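Local coordinates for protein Glp_546_48378_50642 (Giardia intestinalis, PDB 2QVW) that cleaves double-stranded RNA into small interfering RNAs of 21 to 23 base pairs in the RNA interference pathway, probably using magnesium or manganese ions, at residues K272-D276 with A317-P322; E427-K431 with F513-L519. One frame throughout, in Å; residues are numbered along the deposited sequence.

Interaction 1 (K272-D276 with A317-P322); sequences KHICD and AGWRTP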
ATOM      1  N   LYS A 272       6.567   2.411 -20.590  1.00 23.92           N
ATOM      2  CA  LYS A 272       5.354   1.596 -20.524  1.00 24.03           C
ATOM      3  C   LYS A 272       4.884   1.503 -19.082  1.00 24.12           C
ATOM      4  O   LYS A 272       3.688   1.525 -18.797  1.00 24.14           O
ATOM      5  CB  LYS A 272       5.626   0.174 -21.009  1.00 24.01           C
ATOM      6  CG  LYS A 272       6.029   0.009 -22.468  1.00 24.66           C
ATOM      7  CD  LYS A 272       6.187  -1.489 -22.774  1.00 25.58           C
ATOM      8  CE  LYS A 272       6.572  -1.753 -24.212  1.00 25.98           C
ATOM      9  NZ  LYS A 272       6.694  -3.203 -24.460  1.00 28.14           N
ATOM     10  N   HIS A 273       5.845   1.378 -18.176  1.00 24.27           N
ATOM     11  CA  HIS A 273       5.543   1.275 -16.765  1.00 24.39           C
ATOM     12  C   HIS A 273       4.764   2.500 -16.339  1.00 24.73           C
ATOM     13  O   HIS A 273       3.677   2.400 -15.772  1.00 24.71           O
ATOM     14  CB  HIS A 273       6.834   1.180 -15.973  1.00 24.20           C
ATOM     15  CG  HIS A 273       6.629   0.850 -14.529  1.00 23.96           C
ATOM     16  ND1 HIS A 273       5.955  -0.276 -14.112  1.00 23.64           N
ATOM     17  CD2 HIS A 273       7.029   1.488 -13.405  1.00 23.49           C
ATOM     18  CE1 HIS A 273       5.948  -0.315 -12.793  1.00 23.90           C
ATOM     19  NE2 HIS A 273       6.593   0.743 -12.340  1.00 23.32           N
ATOM     20  N   ILE A 274       5.332   3.662 -16.623  1.00 25.26           N
ATOM     21  CA  ILE A 274       4.694   4.928 -16.298  1.00 25.78           C
ATOM     22  C   ILE A 274       3.315   4.995 -16.949  1.00 26.46           C
ATOM     23  O   ILE A 274       2.366   5.499 -16.358  1.00 26.67           O
ATOM     24  CB  ILE A 274       5.550   6.110 -16.805  1.00 25.61           C
ATOM     25  CG1 ILE A 274       6.883   6.141 -16.056  1.00 25.54           C
ATOM     26  CG2 ILE A 274       4.825   7.412 -16.600  1.00 25.17           C
ATOM     27  CD1 ILE A 274       7.784   7.267 -16.470  1.00 39.53           C
ATOM     28  N   CYS A 275       3.220   4.491 -18.174  1.00 27.43           N
ATOM     29  CA  CYS A 275       1.962   4.491 -18.911  1.00 27.93           C
ATOM     30  C   CYS A 275       1.005   3.529 -18.232  1.00 27.54           C
ATOM     31  O   CYS A 275      -0.188   3.809 -18.076  1.00 27.52           O
ATOM     32  CB  CYS A 275       2.194   4.048 -20.353  1.00 28.13           C
ATOM     33  SG  CYS A 275       0.681   3.942 -21.330  1.00 32.37           S
ATOM     34  N   ASP A 276       1.545   2.384 -17.837  1.00 27.48           N
ATOM     35  CA  ASP A 276       0.759   1.363 -17.161  1.00 27.36           C
ATOM     36  C   ASP A 276       0.119   2.067 -15.973  1.00 27.09           C
ATOM     37  O   ASP A 276      -1.100   2.272 -15.927  1.00 27.02           O
ATOM     38  CB  ASP A 276       1.684   0.241 -16.676  1.00 27.48           C
ATOM     39  CG  ASP A 276       0.941  -1.041 -16.316  1.00 28.11           C
ATOM     40  OD1 ASP A 276      -0.305  -1.031 -16.207  1.00 29.70           O
ATOM     41  OD2 ASP A 276       1.625  -2.069 -16.131  1.00 28.53           O
ATOM     42  N   ALA A 317       2.296  -7.476 -15.857  1.00 38.73           N
ATOM     43  CA  ALA A 317       1.860  -6.496 -16.833  1.00 37.82           C
ATOM     44  C   ALA A 317       2.835  -6.533 -18.001  1.00 37.13           C
ATOM     45  O   ALA A 317       3.694  -5.655 -18.131  1.00 37.07           O
ATOM     46  CB  ALA A 317       1.846  -5.118 -16.208  1.00 37.89           C
ATOM     47  N   GLY A 318       2.690  -7.547 -18.850  1.00 36.50           N
ATOM     48  CA  GLY A 318       3.581  -7.699 -19.980  1.00 35.93           C
ATOM     49  C   GLY A 318       4.682  -8.632 -19.535  1.00 35.40           C
ATOM     50  O   GLY A 318       4.397  -9.749 -19.106  1.00 35.33           O
ATOM     51  N   TRP A 319       5.931  -8.182 -19.623  1.00 34.97           N
ATOM     52  CA  TRP A 319       7.064  -9.004 -19.210  1.00 34.74           C
ATOM     53  C   TRP A 319       7.502  -8.543 -17.842  1.00 34.15           C
ATOM     54  O   TRP A 319       8.208  -9.247 -17.123  1.00 34.12           O
ATOM     55  CB  TRP A 319       8.231  -8.856 -20.185  1.00 35.32           C
ATOM     56  CG  TRP A 319       7.907  -9.278 -21.586  1.00 36.91           C
ATOM     57  CD1 TRP A 319       7.066  -8.647 -22.460  1.00 37.77           C
ATOM     58  CD2 TRP A 319       8.395 -10.441 -22.267  1.00 37.46           C
ATOM     59  NE1 TRP A 319       7.002  -9.345 -23.646  1.00 37.50           N
ATOM     60  CE2 TRP A 319       7.807 -10.450 -23.553  1.00 37.43           C
ATOM     61  CE3 TRP A 319       9.270 -11.474 -21.920  1.00 37.99           C
ATOM     62  CZ2 TRP A 319       8.069 -11.459 -24.489  1.00 37.83           C
ATOM     63  CZ3 TRP A 319       9.530 -12.474 -22.851  1.00 39.14           C
ATOM     64  CH2 TRP A 319       8.933 -12.458 -24.120  1.00 38.67           C
ATOM     65  N   ARG A 320       7.051  -7.349 -17.486  1.00 33.40           N
ATOM     66  CA  ARG A 320       7.395  -6.738 -16.212  1.00 32.45           C
ATOM     67  C   ARG A 320       6.489  -7.108 -15.036  1.00 31.97           C
ATOM     68  O   ARG A 320       5.290  -7.347 -15.201  1.00 31.82           O
ATOM     69  CB  ARG A 320       7.413  -5.226 -16.392  1.00 32.30           C
ATOM     70  CG  ARG A 320       6.189  -4.700 -17.092  1.00 32.00           C
ATOM     71  CD  ARG A 320       6.214  -3.189 -17.181  1.00 32.82           C
ATOM     72  NE  ARG A 320       4.954  -2.709 -17.728  1.00 33.63           N
ATOM     73  CZ  ARG A 320       4.582  -2.907 -18.985  1.00 33.98           C
ATOM     74  NH1 ARG A 320       5.384  -3.566 -19.815  1.00 33.97           N
ATOM     75  NH2 ARG A 320       3.403  -2.473 -19.404  1.00 34.13           N
ATOM     76  N   THR A 321       7.081  -7.141 -13.847  1.00 31.45           N
ATOM     77  CA  THR A 321       6.361  -7.466 -12.627  1.00 31.01           C
ATOM     78  C   THR A 321       6.848  -6.555 -11.519  1.00 30.74           C
ATOM     79  O   THR A 321       7.971  -6.692 -11.055  1.00 30.78           O
ATOM     80  CB  THR A 321       6.609  -8.911 -12.212  1.00 31.09           C
ATOM     81  OG1 THR A 321       6.053  -9.788 -13.196  1.00 31.28           O
ATOM     82  CG2 THR A 321       5.964  -9.200 -10.883  1.00 31.53           C
ATOM     83  N   PRO A 322       5.997  -5.611 -11.082  1.00 30.54           N
ATOM     84  CA  PRO A 322       6.245  -4.614 -10.029  1.00 30.47           C
ATOM     85  C   PRO A 322       6.367  -5.219  -8.635  1.00 30.57           C
ATOM     86  O   PRO A 322       5.583  -6.091  -8.256  1.00 30.72           O
ATOM     87  CB  PRO A 322       5.027  -3.689 -10.124  1.00 30.26           C
ATOM     88  CG  PRO A 322       4.483  -3.936 -11.508  1.00 30.47           C
ATOM     89  CD  PRO A 322       4.659  -5.418 -11.658  1.00 30.74           C
TER

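Interaction 2 (E427-K431 with F513-L519); sequences EFLAK and FSHRSGL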
ATOM      1  N   GLU A 427     -13.277   5.598   9.003  1.00 26.39           N
ATOM      2  CA  GLU A 427     -14.244   6.156   8.071  1.00 26.71           C
ATOM      3  C   GLU A 427     -14.750   5.048   7.168  1.00 26.25           C
ATOM      4  O   GLU A 427     -15.952   4.828   7.066  1.00 26.30           O
ATOM      5  CB  GLU A 427     -13.596   7.247   7.220  1.00 26.84           C
ATOM      6  CG  GLU A 427     -14.496   7.777   6.119  1.00 28.31           C
ATOM      7  CD  GLU A 427     -13.823   8.828   5.275  1.00 29.69           C
ATOM      8  OE1 GLU A 427     -13.517   9.910   5.813  1.00 33.31           O
ATOM      9  OE2 GLU A 427     -13.596   8.568   4.073  1.00 30.63           O
ATOM     10  N   PHE A 428     -13.820   4.366   6.504  1.00 25.61           N
ATOM     11  CA  PHE A 428     -14.142   3.254   5.614  1.00 24.60           C
ATOM     12  C   PHE A 428     -15.129   2.346   6.336  1.00 24.32           C
ATOM     13  O   PHE A 428     -16.152   1.952   5.784  1.00 24.48           O
ATOM     14  CB  PHE A 428     -12.867   2.474   5.294  1.00 24.36           C
ATOM     15  CG  PHE A 428     -13.090   1.275   4.431  1.00 23.49           C
ATOM     16  CD1 PHE A 428     -13.430   1.424   3.094  1.00 22.89           C
ATOM     17  CD2 PHE A 428     -12.978  -0.012   4.954  1.00 23.31           C
ATOM     18  CE1 PHE A 428     -13.659   0.314   2.293  1.00 22.30           C
ATOM     19  CE2 PHE A 428     -13.203  -1.121   4.155  1.00 22.79           C
ATOM     20  CZ  PHE A 428     -13.544  -0.956   2.826  1.00 22.42           C
ATOM     21  N   LEU A 429     -14.803   2.037   7.585  1.00 23.99           N
ATOM     22  CA  LEU A 429     -15.629   1.192   8.427  1.00 23.99           C
ATOM     23  C   LEU A 429     -17.030   1.741   8.636  1.00 24.01           C
ATOM     24  O   LEU A 429     -18.018   1.072   8.356  1.00 24.37           O
ATOM     25  CB  LEU A 429     -14.954   1.002   9.782  1.00 23.92           C
ATOM     26  CG  LEU A 429     -13.814  -0.021   9.829  1.00 24.82           C
ATOM     27  CD1 LEU A 429     -12.956   0.200  11.062  1.00 25.64           C
ATOM     28  CD2 LEU A 429     -14.400  -1.413   9.832  1.00 25.49           C
ATOM     29  N   ALA A 430     -17.127   2.962   9.134  1.00 24.07           N
ATOM     30  CA  ALA A 430     -18.439   3.537   9.371  1.00 23.69           C
ATOM     31  C   ALA A 430     -19.368   3.434   8.152  1.00 23.36           C
ATOM     32  O   ALA A 430     -20.495   2.952   8.258  1.00 23.41           O
ATOM     33  CB  ALA A 430     -18.295   4.989   9.811  1.00 23.74           C
ATOM     34  N   LYS A 431     -18.887   3.870   6.993  1.00 23.23           N
ATOM     35  CA  LYS A 431     -19.692   3.836   5.770  1.00 23.44           C
ATOM     36  C   LYS A 431     -20.244   2.448   5.495  1.00 23.41           C
ATOM     37  O   LYS A 431     -21.444   2.226   5.509  1.00 23.72           O
ATOM     38  CB  LYS A 431     -18.876   4.211   4.531  1.00 23.52           C
ATOM     39  CG  LYS A 431     -18.011   5.456   4.562  1.00 24.84           C
ATOM     40  CD  LYS A 431     -17.279   5.497   3.215  1.00 27.93           C
ATOM     41  CE  LYS A 431     -16.123   6.469   3.165  1.00 30.69           C
ATOM     42  NZ  LYS A 431     -15.326   6.280   1.921  1.00 32.57           N
ATOM     43  N   PHE A 513     -21.085  13.006   8.865  1.00 35.03           N
ATOM     44  CA  PHE A 513     -20.135  12.035   8.336  1.00 35.43           C
ATOM     45  C   PHE A 513     -20.458  11.737   6.876  1.00 36.42           C
ATOM     46  O   PHE A 513     -19.591  11.811   6.012  1.00 36.52           O
ATOM     47  CB  PHE A 513     -20.213  10.741   9.149  1.00 34.99           C
ATOM     48  CG  PHE A 513     -19.284   9.662   8.667  1.00 33.72           C
ATOM     49  CD1 PHE A 513     -17.907   9.780   8.848  1.00 32.46           C
ATOM     50  CD2 PHE A 513     -19.782   8.537   8.021  1.00 32.50           C
ATOM     51  CE1 PHE A 513     -17.044   8.801   8.398  1.00 31.58           C
ATOM     52  CE2 PHE A 513     -18.931   7.553   7.566  1.00 31.43           C
ATOM     53  CZ  PHE A 513     -17.554   7.685   7.756  1.00 31.31           C
ATOM     54  N   SER A 514     -21.711  11.392   6.615  1.00 37.63           N
ATOM     55  CA  SER A 514     -22.169  11.078   5.273  1.00 38.95           C
ATOM     56  C   SER A 514     -21.737  12.135   4.258  1.00 39.86           C
ATOM     57  O   SER A 514     -21.557  11.836   3.076  1.00 39.81           O
ATOM     58  CB  SER A 514     -23.694  10.964   5.267  1.00 39.06           C
ATOM     59  OG  SER A 514     -24.136  10.131   6.322  1.00 39.85           O
ATOM     60  N   HIS A 515     -21.564  13.367   4.736  1.00 41.28           N
ATOM     61  CA  HIS A 515     -21.179  14.493   3.885  1.00 42.52           C
ATOM     62  C   HIS A 515     -19.690  14.612   3.558  1.00 43.12           C
ATOM     63  O   HIS A 515     -19.320  14.654   2.380  1.00 43.10           O
ATOM     64  CB  HIS A 515     -21.646  15.813   4.507  1.00 42.68           C
ATOM     65  CG  HIS A 515     -21.219  17.030   3.739  1.00 44.05           C
ATOM     66  ND1 HIS A 515     -20.873  18.218   4.352  1.00 45.74           N
ATOM     67  CD2 HIS A 515     -21.071  17.240   2.408  1.00 45.21           C
ATOM     68  CE1 HIS A 515     -20.529  19.103   3.434  1.00 46.57           C
ATOM     69  NE2 HIS A 515     -20.639  18.535   2.245  1.00 46.38           N
ATOM     70  N   ARG A 516     -18.837  14.686   4.580  1.00 44.07           N
ATOM     71  CA  ARG A 516     -17.398  14.821   4.342  1.00 45.16           C
ATOM     72  C   ARG A 516     -16.796  13.565   3.729  1.00 45.63           C
ATOM     73  O   ARG A 516     -15.607  13.523   3.438  1.00 45.53           O
ATOM     74  CB  ARG A 516     -16.654  15.182   5.635  1.00 45.30           C
ATOM     75  CG  ARG A 516     -16.284  14.010   6.509  1.00 46.54           C
ATOM     76  CD  ARG A 516     -15.700  14.499   7.821  1.00 47.94           C
ATOM     77  NE  ARG A 516     -14.444  15.231   7.649  1.00 49.32           N
ATOM     78  CZ  ARG A 516     -13.257  14.658   7.471  1.00 49.45           C
ATOM     79  NH1 ARG A 516     -13.154  13.333   7.435  1.00 49.86           N
ATOM     80  NH2 ARG A 516     -12.167  15.410   7.343  1.00 49.57           N
ATOM     81  N   SER A 517     -17.626  12.545   3.539  1.00 46.78           N
ATOM     82  CA  SER A 517     -17.198  11.292   2.927  1.00 47.64           C
ATOM     83  C   SER A 517     -17.729  11.261   1.492  1.00 48.12           C
ATOM     84  O   SER A 517     -17.630  10.250   0.798  1.00 47.99           O
ATOM     85  CB  SER A 517     -17.747  10.107   3.711  1.00 47.52           C
ATOM     86  OG  SER A 517     -17.257  10.125   5.038  1.00 48.10           O
ATOM     87  N   GLY A 518     -18.305  12.385   1.067  1.00 48.91           N
ATOM     88  CA  GLY A 518     -18.836  12.524  -0.279  1.00 49.61           C
ATOM     89  C   GLY A 518     -19.971  11.594  -0.668  1.00 50.14           C
ATOM     90  O   GLY A 518     -20.425  11.616  -1.819  1.00 50.34           O
ATOM     91  N   LEU A 519     -20.441  10.782   0.275  1.00 50.45           N
ATOM     92  CA  LEU A 519     -21.520   9.847  -0.022  1.00 50.90           C
ATOM     93  C   LEU A 519     -22.912  10.416   0.254  1.00 51.09           C
ATOM     94  O   LEU A 519     -23.906   9.702   0.193  1.00 51.17           O
ATOM     95  CB  LEU A 519     -21.310   8.538   0.755  1.00 50.87           C
ATOM     96  CG  LEU A 519     -21.218   8.560   2.283  1.00 51.52           C
ATOM     97  CD1 LEU A 519     -22.554   8.941   2.877  1.00 52.79           C
ATOM     98  CD2 LEU A 519     -20.815   7.185   2.782  1.00 51.62           C
TER

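Interaction 1 (K272-D276 with A317-P322)
Arg320 buries more surface than any other residue here, and it does so by laying its guanidinium along one side of helix 267-284, against Lys272, His273 and Asp276. The aliphatic part of Lys272 covers one face of that group: CB of Lys272 stands 3.7 Å above the guanidinium plane, displaced toward its rim, and the two side chains cross at about a right angle. Lys272 then runs on extended, so that its NZ ends 4.8 Å from NH1 of Arg320. These like charges share acidic surroundings, since NZ forms salt bridges with Glu269 and Glu96, to which Arg320 is joined by long, weak ion pairs. At the guanidinium edge, OD2 of Asp276 makes a long salt bridge to NH2 of Arg320 at 3.7 Å. Carboxylate and guanidinium planes are 88° apart, a geometry that rules out a paired, coplanar bidentate bridge; the stronger partner of OD2 is the hydroxyl of Thr98. The same OD2 also reaches CB of Ala317.

In the fold, strand 320-322, from the RNase III 1 range, adds antiparallel to strand 35-37 at one edge of a sheet whose other strands come from the N-terminal domain, and helix 267-284 packs on it. The short axes pass 11.0 Å apart at 55°, a separation spanned by side chains, with no hydrogen bond between the segments.

His273 packs beside Arg320. With CG anti to the backbone N (chi1 -171°), its ring reaches toward the strand, where CG of Pro322 meets the ring edge at CE1, 4.1 Å away, while CD of Arg320 approaches ND1 obliquely at 4.2 Å. The ring is further fixed by a hydrogen bond from NE2 to the carbonyl of Pro33 and by stacking on Phe35 of the neighbouring strand.

Interaction 2 (E427-K431 with F513-L519)
Phe513 and Glu427 both hold CG opposite the backbone N, with chi1 of 179° and 174°, and these torsions bring the phenyl ring up against the acid's methylenes. Glu427 continues extended past CG, which lies 3.5 Å from CZ of Phe513; its carboxylate is carried beyond the ring toward Ser517. Along the ring's edge run backbone atoms of helix 421-433: the carbonyl O of Glu427 is 3.3 Å from CZ, and the amide N of Lys431 lies near the ring plane by CE2. Ala430 CB comes in obliquely to the same carbons, 3.5 Å from CE2. The ring is thus inserted end-on against one turn of the helix.

On one face of the ring sits OG of Ser517, displaced toward the rim. This hydroxyl donates to the carbonyl O of Phe513 at 3.0 Å, from 41° out of the carbonyl plane, and so binds the chain leaving helix 500-516 back to its last turn. Beside it, Lys431 crosses Phe513 at about a right angle and offers CG to CD2 of Leu519, 3.7 Å away.

The contact packs helix 421-433 against the C-terminal end of helix 500-516, with helix 528-542 touching both Ala430 and Phe513. Its charged margin is looser: OE1 of Glu427 reaches NH1 of Arg516 at 3.8 Å, a long salt bridge, whereas OE2 pairs with Lys431 NZ one turn along its own helix. Placed between two cations, the carboxylate would probably stay ionised. With that long bridge and no hydrogen bond between them, the segments are probably held more by van der Waals packing of Phe513 on Ala430 and on the backbone and methylenes of Glu427 and Lys431 than by directed polar bonds.

In the fold
Interaction 1 is the more buried of the two: five of its six touching residues are shielded from solvent, against two of seven in interaction 2. They share no secondary-structure element, and their centres lie 34 Å apart, with about 22 Å between nearest atoms. Interaction 1 joins a helix to the edge of a sheet, and its packing centres on an arginine; interaction 2 joins one helix to the end of another and the residues that follow it, around a phenylalanine. Each has a single cross-segment salt bridge, long in both cases, and neither has a cross-segment hydrogen bond. The placement differs, however: the ion pair of 272-276 with 317-322 lies within the interior, whereas that of 427-431 with 513-519 sits at a partly exposed margin.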